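Local coordinates for 2-(hydroxymethyl)glutarate dehydrogenase (Eubacterium barkeri, PDB 3CKY), which catalyses the NAD-dependent interconversion of (S)-2-hydroxymethylglutarate and 2-formylglutarate, a step in nicotinate fermentation, at residues K225-G230 / V295-G300; G234-D239 / E280-V285; L240-L245 / I268-R273. One frame throughout, in Å; residues are numbered along the deposited sequence.

Contact 1. Residues K225-G230 / V295-G300; sequences KFIMSG and VSVSGG
I227 and the S298-G299 backbone meet where the C-terminal end of helix 217-228 receives the tail of the chain, at the edge of the all-helical C-terminal domain. G299 N donates to I227 O over 3.0 Å, at an N-H...O angle of 149° and in the carbonyl plane. This carbonyl near the helix end thus has one clear bond, with S298 CA close beside it in a CA-H...O contact with I227 O at 2.9 Å, and a weak bond from G230 N. From CB the I227 side chain divides. I227 CG2, anti to the backbone N, reaches V297 CG1 at 4.0 Å, the two side chains lying side by side and pointing the same way. I227 CG1, beside the backbone N, packs on S283 CB at 4.0 Å, and CD1 continues in an extended chain (chi2 168°). Two branched aliphatic residues suit this buried seam, which helix 169-197 backs with L192 against I227 and V196 against V297. E290 OE1 accepts from V297 N and S298 N and so fixes the incoming tail. Glycines suit the close backbone crossing: G230 has a positive phi (75°), and a CB on it would collide with G299 O, as one on G299 would with M228 O. Here G230 CA makes a CA-H...O contact with G299 O at 3.2 Å.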
ATOM      1  N   LYS A 225      11.898  25.048  -9.756  1.00 45.99           N
ATOM      2  CA  LYS A 225      10.837  25.816 -10.401  1.00 45.75           C
ATOM      3  C   LYS A 225       9.531  25.902  -9.599  1.00 45.01           C
ATOM      4  O   LYS A 225       8.878  26.951  -9.618  1.00 44.90           O
ATOM      5  CB  LYS A 225      10.543  25.262 -11.795  1.00 46.01           C
ATOM      6  CG  LYS A 225       9.579  26.133 -12.601  1.00 47.01           C
ATOM      7  CD  LYS A 225       9.317  25.577 -13.991  1.00 47.23           C
ATOM      8  CE  LYS A 225       8.191  26.358 -14.681  1.00 49.02           C
ATOM      9  NZ  LYS A 225       7.754  25.731 -15.976  1.00 50.36           N
ATOM     10  N   PHE A 226       9.154  24.809  -8.931  1.00 43.69           N
ATOM     11  CA  PHE A 226       7.867  24.717  -8.251  1.00 43.47           C
ATOM     12  C   PHE A 226       7.983  24.636  -6.730  1.00 42.78           C
ATOM     13  O   PHE A 226       7.352  25.416  -6.029  1.00 42.44           O
ATOM     14  CB  PHE A 226       7.067  23.508  -8.755  1.00 42.68           C
ATOM     15  CG  PHE A 226       6.749  23.563 -10.225  1.00 42.60           C
ATOM     16  CD1 PHE A 226       5.609  24.227 -10.687  1.00 42.08           C
ATOM     17  CD2 PHE A 226       7.585  22.958 -11.154  1.00 42.41           C
ATOM     18  CE1 PHE A 226       5.314  24.283 -12.048  1.00 41.60           C
ATOM     19  CE2 PHE A 226       7.290  23.014 -12.529  1.00 42.39           C
ATOM     20  CZ  PHE A 226       6.155  23.674 -12.966  1.00 41.44           C
ATOM     21  N   ILE A 227       8.750  23.672  -6.243  1.00 42.37           N
ATOM     22  CA  ILE A 227       8.821  23.385  -4.824  1.00 42.70           C
ATOM     23  C   ILE A 227       9.506  24.542  -4.110  1.00 42.44           C
ATOM     24  O   ILE A 227       8.927  25.142  -3.230  1.00 42.24           O
ATOM     25  CB  ILE A 227       9.568  22.039  -4.529  1.00 42.29           C
ATOM     26  CG1 ILE A 227       8.754  20.856  -5.069  1.00 43.16           C
ATOM     27  CG2 ILE A 227       9.808  21.846  -3.041  1.00 41.64           C
ATOM     28  CD1 ILE A 227       9.532  19.519  -5.101  1.00 42.52           C
ATOM     29  N   MET A 228      10.727  24.873  -4.509  1.00 42.28           N
ATOM     30  CA  MET A 228      11.470  25.930  -3.799  1.00 42.71           C
ATOM     31  C   MET A 228      10.884  27.328  -4.018  1.00 42.61           C
ATOM     32  O   MET A 228      11.011  28.198  -3.151  1.00 42.12           O
ATOM     33  CB  MET A 228      12.936  25.899  -4.163  1.00 42.38           C
ATOM     34  CG  MET A 228      13.600  24.654  -3.699  1.00 42.76           C
ATOM     35  SD  MET A 228      15.363  24.645  -4.009  1.00 44.82           S
ATOM     36  CE  MET A 228      15.885  25.928  -2.845  1.00 43.29           C
ATOM     37  N   SER A 229      10.230  27.533  -5.161  1.00 42.85           N
ATOM     38  CA  SER A 229       9.546  28.786  -5.445  1.00 42.83           C
ATOM     39  C   SER A 229       8.237  28.890  -4.689  1.00 42.78           C
ATOM     40  O   SER A 229       7.797  29.980  -4.373  1.00 42.75           O
ATOM     41  CB  SER A 229       9.256  28.919  -6.945  1.00 42.92           C
ATOM     42  OG  SER A 229       8.112  28.172  -7.351  1.00 42.60           O
ATOM     43  N   GLY A 230       7.608  27.751  -4.435  1.00 42.75           N
ATOM     44  CA  GLY A 230       6.266  27.724  -3.852  1.00 42.98           C
ATOM     45  C   GLY A 230       5.166  28.093  -4.836  1.00 42.85           C
ATOM     46  O   GLY A 230       4.010  28.211  -4.459  1.00 43.28           O
ATOM     47  N   VAL A 295       5.987  21.015   8.750  1.00 45.77           N
ATOM     48  CA  VAL A 295       7.300  21.247   8.149  1.00 46.40           C
ATOM     49  C   VAL A 295       7.125  22.077   6.880  1.00 47.01           C
ATOM     50  O   VAL A 295       6.213  21.831   6.069  1.00 46.24           O
ATOM     51  CB  VAL A 295       8.050  19.925   7.851  1.00 46.47           C
ATOM     52  CG1 VAL A 295       9.320  20.190   7.066  1.00 46.30           C
ATOM     53  CG2 VAL A 295       8.364  19.196   9.161  1.00 45.87           C
ATOM     54  N   SER A 296       7.975  23.089   6.747  1.00 47.59           N
ATOM     55  CA  SER A 296       7.958  23.959   5.578  1.00 48.51           C
ATOM     56  C   SER A 296       9.142  23.646   4.667  1.00 48.67           C
ATOM     57  O   SER A 296      10.292  23.760   5.079  1.00 48.31           O
ATOM     58  CB  SER A 296       8.004  25.432   5.987  1.00 48.51           C
ATOM     59  OG  SER A 296       8.030  26.242   4.819  1.00 49.72           O
ATOM     60  N   VAL A 297       8.831  23.219   3.447  1.00 49.65           N
ATOM     61  CA  VAL A 297       9.824  22.971   2.418  1.00 50.41           C
ATOM     62  C   VAL A 297       9.609  23.974   1.287  1.00 51.62           C
ATOM     63  O   VAL A 297      10.533  24.708   0.898  1.00 51.46           O
ATOM     64  CB  VAL A 297       9.727  21.525   1.849  1.00 50.17           C
ATOM     65  CG1 VAL A 297      10.827  21.280   0.817  1.00 49.17           C
ATOM     66  CG2 VAL A 297       9.800  20.496   2.962  1.00 49.03           C
ATOM     67  N   SER A 298       8.387  23.996   0.754  1.00 52.91           N
ATOM     68  CA  SER A 298       8.094  24.803  -0.428  1.00 53.87           C
ATOM     69  C   SER A 298       8.171  26.264  -0.058  1.00 54.71           C
ATOM     70  O   SER A 298       7.819  26.636   1.052  1.00 55.49           O
ATOM     71  CB  SER A 298       6.723  24.452  -1.056  1.00 54.34           C
ATOM     72  OG  SER A 298       5.615  24.803  -0.229  1.00 55.21           O
ATOM     73  N   GLY A 299       8.675  27.084  -0.974  1.00 55.42           N
ATOM     74  CA  GLY A 299       8.863  28.502  -0.708  1.00 55.77           C
ATOM     75  C   GLY A 299       7.574  29.279  -0.882  1.00 56.29           C
ATOM     76  O   GLY A 299       6.475  28.723  -0.771  1.00 56.11           O
ATOM     77  N   GLY A 300       7.710  30.575  -1.142  1.00 56.63           N
ATOM     78  CA  GLY A 300       6.555  31.453  -1.329  1.00 56.87           C
ATOM     79  C   GLY A 300       5.994  31.892  -0.001  1.00 57.30           C
ATOM     80  O   GLY A 300       6.680  31.792   1.019  1.00 58.55           O
TER

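Contact 2. Residues G234-D239 / E280-V285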
ATOM      1  N   GLY A 234       0.602  26.007 -13.181  1.00 43.09           N
ATOM      2  CA  GLY A 234       1.073  25.430 -14.429  1.00 42.64           C
ATOM      3  C   GLY A 234       1.729  24.088 -14.192  1.00 42.67           C
ATOM      4  O   GLY A 234       1.350  23.352 -13.278  1.00 42.45           O
ATOM      5  N   GLY A 235       2.725  23.793 -15.022  1.00 42.45           N
ATOM      6  CA  GLY A 235       3.410  22.512 -14.992  1.00 42.37           C
ATOM      7  C   GLY A 235       2.501  21.391 -15.463  1.00 42.36           C
ATOM      8  O   GLY A 235       1.760  21.530 -16.435  1.00 42.44           O
ATOM      9  N   PHE A 236       2.563  20.272 -14.760  1.00 42.56           N
ATOM     10  CA  PHE A 236       1.806  19.091 -15.119  1.00 42.10           C
ATOM     11  C   PHE A 236       0.807  18.825 -13.989  1.00 41.61           C
ATOM     12  O   PHE A 236       1.195  18.456 -12.874  1.00 41.15           O
ATOM     13  CB  PHE A 236       2.763  17.925 -15.330  1.00 42.69           C
ATOM     14  CG  PHE A 236       2.090  16.679 -15.787  1.00 43.35           C
ATOM     15  CD1 PHE A 236       1.320  16.678 -16.946  1.00 44.42           C
ATOM     16  CD2 PHE A 236       2.218  15.503 -15.068  1.00 44.29           C
ATOM     17  CE1 PHE A 236       0.689  15.524 -17.372  1.00 44.75           C
ATOM     18  CE2 PHE A 236       1.578  14.353 -15.486  1.00 44.85           C
ATOM     19  CZ  PHE A 236       0.820  14.354 -16.643  1.00 43.99           C
ATOM     20  N   ALA A 237      -0.472  19.030 -14.295  1.00 40.82           N
ATOM     21  CA  ALA A 237      -1.542  18.989 -13.296  1.00 40.83           C
ATOM     22  C   ALA A 237      -1.538  17.703 -12.490  1.00 40.34           C
ATOM     23  O   ALA A 237      -1.371  16.611 -13.037  1.00 40.16           O
ATOM     24  CB  ALA A 237      -2.928  19.196 -13.951  1.00 40.17           C
ATOM     25  N   MET A 238      -1.720  17.852 -11.180  1.00 40.36           N
ATOM     26  CA  MET A 238      -1.778  16.712 -10.265  1.00 40.34           C
ATOM     27  C   MET A 238      -2.868  15.712 -10.689  1.00 40.22           C
ATOM     28  O   MET A 238      -2.666  14.504 -10.598  1.00 40.13           O
ATOM     29  CB  MET A 238      -2.015  17.200  -8.838  1.00 40.06           C
ATOM     30  CG  MET A 238      -1.830  16.115  -7.788  1.00 40.22           C
ATOM     31  SD  MET A 238      -2.167  16.673  -6.116  1.00 40.85           S
ATOM     32  CE  MET A 238      -0.908  17.929  -5.852  1.00 38.50           C
ATOM     33  N   ASP A 239      -4.009  16.228 -11.163  1.00 40.17           N
ATOM     34  CA  ASP A 239      -5.091  15.378 -11.661  1.00 40.28           C
ATOM     35  C   ASP A 239      -4.609  14.477 -12.785  1.00 40.25           C
ATOM     36  O   ASP A 239      -4.998  13.316 -12.858  1.00 40.31           O
ATOM     37  CB  ASP A 239      -6.279  16.211 -12.159  1.00 39.91           C
ATOM     38  CG  ASP A 239      -7.078  16.859 -11.029  1.00 39.69           C
ATOM     39  OD1 ASP A 239      -7.178  16.291  -9.916  1.00 38.56           O
ATOM     40  OD2 ASP A 239      -7.633  17.948 -11.252  1.00 39.74           O
ATOM     41  N   GLU A 280      -3.080  22.211  -9.546  1.00 40.66           N
ATOM     42  CA  GLU A 280      -1.705  22.653  -9.396  1.00 40.74           C
ATOM     43  C   GLU A 280      -0.760  21.607  -9.969  1.00 40.53           C
ATOM     44  O   GLU A 280      -1.147  20.444 -10.124  1.00 40.26           O
ATOM     45  CB  GLU A 280      -1.395  22.871  -7.913  1.00 40.77           C
ATOM     46  CG  GLU A 280      -2.261  23.956  -7.290  1.00 41.43           C
ATOM     47  CD  GLU A 280      -1.897  24.313  -5.863  1.00 41.99           C
ATOM     48  OE1 GLU A 280      -2.633  25.129  -5.279  1.00 46.15           O
ATOM     49  OE2 GLU A 280      -0.894  23.815  -5.306  1.00 43.88           O
ATOM     50  N   ASP A 281       0.477  22.012 -10.267  1.00 40.33           N
ATOM     51  CA  ASP A 281       1.488  21.076 -10.696  1.00 40.46           C
ATOM     52  C   ASP A 281       1.545  19.951  -9.672  1.00 40.74           C
ATOM     53  O   ASP A 281       1.327  20.164  -8.467  1.00 39.94           O
ATOM     54  CB  ASP A 281       2.860  21.737 -10.837  1.00 40.08           C
ATOM     55  CG  ASP A 281       3.941  20.754 -11.226  1.00 40.01           C
ATOM     56  OD1 ASP A 281       4.003  20.398 -12.415  1.00 38.59           O
ATOM     57  OD2 ASP A 281       4.710  20.321 -10.332  1.00 37.37           O
ATOM     58  N   MET A 282       1.838  18.753 -10.166  1.00 41.28           N
ATOM     59  CA  MET A 282       1.832  17.570  -9.332  1.00 42.45           C
ATOM     60  C   MET A 282       2.849  17.592  -8.185  1.00 41.11           C
ATOM     61  O   MET A 282       2.660  16.885  -7.234  1.00 40.79           O
ATOM     62  CB  MET A 282       1.989  16.311 -10.197  1.00 42.99           C
ATOM     63  CG  MET A 282       3.147  16.294 -11.220  1.00 45.74           C
ATOM     64  SD  MET A 282       4.633  15.452 -10.681  1.00 51.18           S
ATOM     65  CE  MET A 282       5.485  16.812  -9.944  1.00 49.20           C
ATOM     66  N   SER A 283       3.887  18.427  -8.252  1.00 40.49           N
ATOM     67  CA  SER A 283       4.864  18.529  -7.173  1.00 40.17           C
ATOM     68  C   SER A 283       4.268  19.167  -5.917  1.00 40.06           C
ATOM     69  O   SER A 283       4.841  19.048  -4.822  1.00 39.85           O
ATOM     70  CB  SER A 283       6.102  19.320  -7.619  1.00 40.19           C
ATOM     71  OG  SER A 283       5.792  20.648  -8.025  1.00 40.28           O
ATOM     72  N   ALA A 284       3.121  19.840  -6.081  1.00 39.89           N
ATOM     73  CA  ALA A 284       2.334  20.361  -4.949  1.00 39.51           C
ATOM     74  C   ALA A 284       1.866  19.252  -4.012  1.00 38.75           C
ATOM     75  O   ALA A 284       1.412  19.528  -2.927  1.00 38.58           O
ATOM     76  CB  ALA A 284       1.134  21.180  -5.445  1.00 38.62           C
ATOM     77  N   VAL A 285       1.978  17.995  -4.415  1.00 39.20           N
ATOM     78  CA  VAL A 285       1.668  16.868  -3.502  1.00 39.44           C
ATOM     79  C   VAL A 285       2.496  16.928  -2.188  1.00 39.59           C
ATOM     80  O   VAL A 285       2.048  16.433  -1.149  1.00 39.36           O
ATOM     81  CB  VAL A 285       1.846  15.503  -4.220  1.00 39.38           C
ATOM     82  CG1 VAL A 285       3.332  15.154  -4.374  1.00 38.59           C
ATOM     83  CG2 VAL A 285       1.086  14.414  -3.494  1.00 39.30           C
TER
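A single isolated antiparallel bridge, A237 with D281, joins two loops in an otherwise helical domain, and an aspartate side chain lengthens it. A237 and D281 form a non-hydrogen-bonded pair; the bonds flank it, M282 N to F236 O at 2.8 Å and M238 N to E280 O at 2.9 Å. Beyond them, D281 OD1 stands in for a backbone acceptor, taking F236 N at 2.8 Å with its anti lone pair, nearly straight at 170°. D281 CG lies anti to the backbone N (chi1 177°), which carries the carboxylate carbon out toward the F236 backbone. G235 suits the neighbouring position because its phi is positive and a CB would collide with OD1. D281 OD2 closes an Asx turn with S283 N, 2.9 Å away and above the carboxylate plane, and also accepts from S283 OG at 2.6 Å. A237 is the N-cap residue of helix 238-255. The flexible M238 chain, bent at chi3 (-63°), brings CE to A284 CB at 3.9 Å and against V285, while F236 CD2 meets M282 CG at 4.0 Å, the two side chains crossing obliquely. The nearest side-chain atoms of F236 and K174, the probable active-site lysine, are about 7 Å apart. K222 adds a salt bridge to OD1, so both D281 oxygens are well supplied with donors, which would probably favour the charged carboxylate.

Contact 3. Residues L240-L245 / I268-R273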
ATOM      1  N   LEU A 240      -3.755  15.010 -13.653  1.00 40.25           N
ATOM      2  CA  LEU A 240      -3.292  14.262 -14.816  1.00 40.33           C
ATOM      3  C   LEU A 240      -2.279  13.182 -14.440  1.00 40.08           C
ATOM      4  O   LEU A 240      -2.350  12.058 -14.918  1.00 39.96           O
ATOM      5  CB  LEU A 240      -2.738  15.206 -15.872  1.00 40.16           C
ATOM      6  CG  LEU A 240      -3.774  16.150 -16.475  1.00 42.16           C
ATOM      7  CD1 LEU A 240      -3.115  17.151 -17.434  1.00 41.90           C
ATOM      8  CD2 LEU A 240      -4.908  15.358 -17.179  1.00 42.62           C
ATOM      9  N   GLN A 241      -1.351  13.526 -13.562  1.00 40.16           N
ATOM     10  CA  GLN A 241      -0.408  12.555 -13.027  1.00 40.22           C
ATOM     11  C   GLN A 241      -1.119  11.409 -12.285  1.00 40.10           C
ATOM     12  O   GLN A 241      -0.723  10.258 -12.394  1.00 39.66           O
ATOM     13  CB  GLN A 241       0.584  13.247 -12.083  1.00 40.01           C
ATOM     14  CG  GLN A 241       1.583  12.294 -11.443  1.00 40.35           C
ATOM     15  CD  GLN A 241       2.443  11.559 -12.480  1.00 41.17           C
ATOM     16  OE1 GLN A 241       2.182  10.398 -12.824  1.00 43.01           O
ATOM     17  NE2 GLN A 241       3.462  12.234 -12.988  1.00 40.95           N
ATOM     18  N   HIS A 242      -2.144  11.759 -11.509  1.00 40.26           N
ATOM     19  CA  HIS A 242      -2.998  10.798 -10.827  1.00 40.54           C
ATOM     20  C   HIS A 242      -3.722   9.878 -11.821  1.00 40.49           C
ATOM     21  O   HIS A 242      -3.764   8.665 -11.632  1.00 40.27           O
ATOM     22  CB  HIS A 242      -4.032  11.528  -9.942  1.00 40.50           C
ATOM     23  CG  HIS A 242      -4.918  10.597  -9.174  1.00 40.59           C
ATOM     24  ND1 HIS A 242      -4.507   9.986  -8.008  1.00 41.92           N
ATOM     25  CD2 HIS A 242      -6.162  10.125  -9.431  1.00 39.65           C
ATOM     26  CE1 HIS A 242      -5.476   9.204  -7.566  1.00 40.69           C
ATOM     27  NE2 HIS A 242      -6.486   9.269  -8.413  1.00 40.06           N
ATOM     28  N   LYS A 243      -4.283  10.465 -12.868  1.00 40.68           N
ATOM     29  CA  LYS A 243      -4.928   9.698 -13.942  1.00 41.14           C
ATOM     30  C   LYS A 243      -3.934   8.697 -14.553  1.00 40.88           C
ATOM     31  O   LYS A 243      -4.264   7.532 -14.803  1.00 40.70           O
ATOM     32  CB  LYS A 243      -5.442  10.665 -15.018  1.00 41.22           C
ATOM     33  CG  LYS A 243      -6.280  10.058 -16.111  1.00 41.89           C
ATOM     34  CD  LYS A 243      -6.379  11.031 -17.294  1.00 43.38           C
ATOM     35  CE  LYS A 243      -7.471  10.643 -18.302  1.00 46.12           C
ATOM     36  NZ  LYS A 243      -7.075   9.543 -19.260  1.00 49.93           N
ATOM     37  N   ASP A 244      -2.713   9.165 -14.793  1.00 40.51           N
ATOM     38  CA  ASP A 244      -1.662   8.321 -15.369  1.00 40.37           C
ATOM     39  C   ASP A 244      -1.329   7.147 -14.465  1.00 40.02           C
ATOM     40  O   ASP A 244      -1.153   6.032 -14.942  1.00 39.87           O
ATOM     41  CB  ASP A 244      -0.397   9.144 -15.641  1.00 40.47           C
ATOM     42  CG  ASP A 244      -0.537  10.064 -16.849  1.00 41.24           C
ATOM     43  OD1 ASP A 244      -1.479   9.864 -17.642  1.00 42.88           O
ATOM     44  OD2 ASP A 244       0.308  10.974 -17.011  1.00 42.48           O
ATOM     45  N   LEU A 245      -1.240   7.399 -13.162  1.00 39.88           N
ATOM     46  CA  LEU A 245      -0.987   6.320 -12.196  1.00 39.64           C
ATOM     47  C   LEU A 245      -2.152   5.313 -12.164  1.00 39.45           C
ATOM     48  O   LEU A 245      -1.949   4.108 -12.008  1.00 39.59           O
ATOM     49  CB  LEU A 245      -0.734   6.890 -10.808  1.00 39.46           C
ATOM     50  CG  LEU A 245       0.585   7.654 -10.619  1.00 39.61           C
ATOM     51  CD1 LEU A 245       0.528   8.582  -9.398  1.00 39.57           C
ATOM     52  CD2 LEU A 245       1.786   6.712 -10.511  1.00 37.89           C
ATOM     53  N   ILE A 268      -1.229   8.750  -2.297  1.00 38.08           N
ATOM     54  CA  ILE A 268      -0.613   9.985  -1.848  1.00 38.31           C
ATOM     55  C   ILE A 268      -1.071  11.168  -2.712  1.00 38.64           C
ATOM     56  O   ILE A 268      -1.450  12.218  -2.191  1.00 38.71           O
ATOM     57  CB  ILE A 268       0.943   9.863  -1.834  1.00 38.79           C
ATOM     58  CG1 ILE A 268       1.376   8.778  -0.827  1.00 38.01           C
ATOM     59  CG2 ILE A 268       1.611  11.224  -1.452  1.00 37.88           C
ATOM     60  CD1 ILE A 268       2.832   8.378  -0.955  1.00 37.64           C
ATOM     61  N   PHE A 269      -1.068  10.995  -4.031  1.00 38.78           N
ATOM     62  CA  PHE A 269      -1.612  12.016  -4.921  1.00 38.98           C
ATOM     63  C   PHE A 269      -3.123  12.221  -4.740  1.00 38.93           C
ATOM     64  O   PHE A 269      -3.612  13.325  -4.956  1.00 38.65           O
ATOM     65  CB  PHE A 269      -1.319  11.705  -6.387  1.00 39.38           C
ATOM     66  CG  PHE A 269       0.075  12.037  -6.806  1.00 40.16           C
ATOM     67  CD1 PHE A 269       0.483  13.360  -6.924  1.00 40.99           C
ATOM     68  CD2 PHE A 269       0.984  11.028  -7.095  1.00 40.68           C
ATOM     69  CE1 PHE A 269       1.774  13.683  -7.342  1.00 40.16           C
ATOM     70  CE2 PHE A 269       2.270  11.329  -7.500  1.00 40.74           C
ATOM     71  CZ  PHE A 269       2.670  12.676  -7.625  1.00 40.81           C
ATOM     72  N   GLU A 270      -3.850  11.173  -4.354  1.00 38.82           N
ATOM     73  CA  GLU A 270      -5.263  11.339  -4.007  1.00 38.76           C
ATOM     74  C   GLU A 270      -5.436  12.253  -2.796  1.00 38.39           C
ATOM     75  O   GLU A 270      -6.371  13.043  -2.740  1.00 37.88           O
ATOM     76  CB  GLU A 270      -5.948   9.991  -3.740  1.00 38.87           C
ATOM     77  CG  GLU A 270      -7.457  10.093  -3.615  1.00 39.84           C
ATOM     78  CD  GLU A 270      -8.093  10.723  -4.845  1.00 42.21           C
ATOM     79  OE1 GLU A 270      -8.079  10.085  -5.920  1.00 44.19           O
ATOM     80  OE2 GLU A 270      -8.584  11.861  -4.749  1.00 45.01           O
ATOM     81  N   GLY A 271      -4.529  12.130  -1.826  1.00 38.31           N
ATOM     82  CA  GLY A 271      -4.492  13.057  -0.695  1.00 38.27           C
ATOM     83  C   GLY A 271      -4.396  14.509  -1.143  1.00 38.08           C
ATOM     84  O   GLY A 271      -5.126  15.375  -0.645  1.00 37.55           O
ATOM     85  N   GLY A 272      -3.505  14.775  -2.096  1.00 38.12           N
ATOM     86  CA  GLY A 272      -3.355  16.118  -2.639  1.00 38.54           C
ATOM     87  C   GLY A 272      -4.623  16.598  -3.309  1.00 38.50           C
ATOM     88  O   GLY A 272      -5.022  17.742  -3.152  1.00 38.62           O
ATOM     89  N   ARG A 273      -5.262  15.708  -4.054  1.00 38.64           N
ATOM     90  CA  ARG A 273      -6.545  16.019  -4.663  1.00 39.28           C
ATOM     91  C   ARG A 273      -7.637  16.273  -3.634  1.00 38.94           C
ATOM     92  O   ARG A 273      -8.435  17.201  -3.799  1.00 38.64           O
ATOM     93  CB  ARG A 273      -6.938  14.913  -5.619  1.00 39.48           C
ATOM     94  CG  ARG A 273      -6.079  14.955  -6.876  1.00 40.89           C
ATOM     95  CD  ARG A 273      -6.040  13.663  -7.580  1.00 41.23           C
ATOM     96  NE  ARG A 273      -7.303  12.948  -7.477  1.00 44.57           N
ATOM     97  CZ  ARG A 273      -8.239  12.860  -8.418  1.00 45.32           C
ATOM     98  NH1 ARG A 273      -8.096  13.475  -9.580  1.00 47.08           N
ATOM     99  NH2 ARG A 273      -9.339  12.147  -8.185  1.00 45.06           N
TER
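H242 stacks on R273 between two neighbouring helices of the C-terminal domain, 238-255 and 260-274, whose segments run roughly antiparallel (147°) with axes 9.9 Å apart. The guanidinium lies flat on the imidazole, centres 4.1 Å apart and planes 10° from parallel, with H242 CD2 over its centre. R273 CD adds a CH-pi contact to the same ring. The guanidinium is held by a salt bridge to D239 and by E270 at its edge, whose OE2 accepts a weak bond from R273 NE at 3.2 Å. With CG anti to the backbone N (chi1 -178°) the H242 ring is carried toward helix 260-274, and a flat aromatic suits the place because the guanidinium can lie on its face. An alanine here would probably leave the R273 guanidinium without its stacking partner and open a gap beside E270. Alongside this stack, Q241 CG sits over the face of the F269 ring, 4.2 Å from its centroid, and L245 CD1 meets F269 CD2 at 3.4 Å. K253 of a second subunit packs on H242. K243, which probably binds NAD(+) as in relatives, lies on helix 238-255. Such packing between antiparallel neighbours belongs to the helical C-terminal domain of two-domain beta-hydroxyacid dehydrogenases.

In the fold
All three contacts lie in the helical C-terminal domain, on the same side of the chain's centre, and are nested along the sequence: contact 3 falls inside the loop closed by contact 2, which falls inside that closed by contact 1. Contacts 2 and 3 share helix 238-255, their centres about 9 Å apart, and touch where M282 O packs against F269 CE1 and V285 CG2 against I268 O. The centre of contact 1 is about 13 Å from that of contact 2, which it touches where F226 packs against D281, S283 and G235, and about 19 Å from that of contact 3. Together they run from the chain's C-terminal tail to the helix carrying K243, placing the inner two nearer the probable cofactor and active sites.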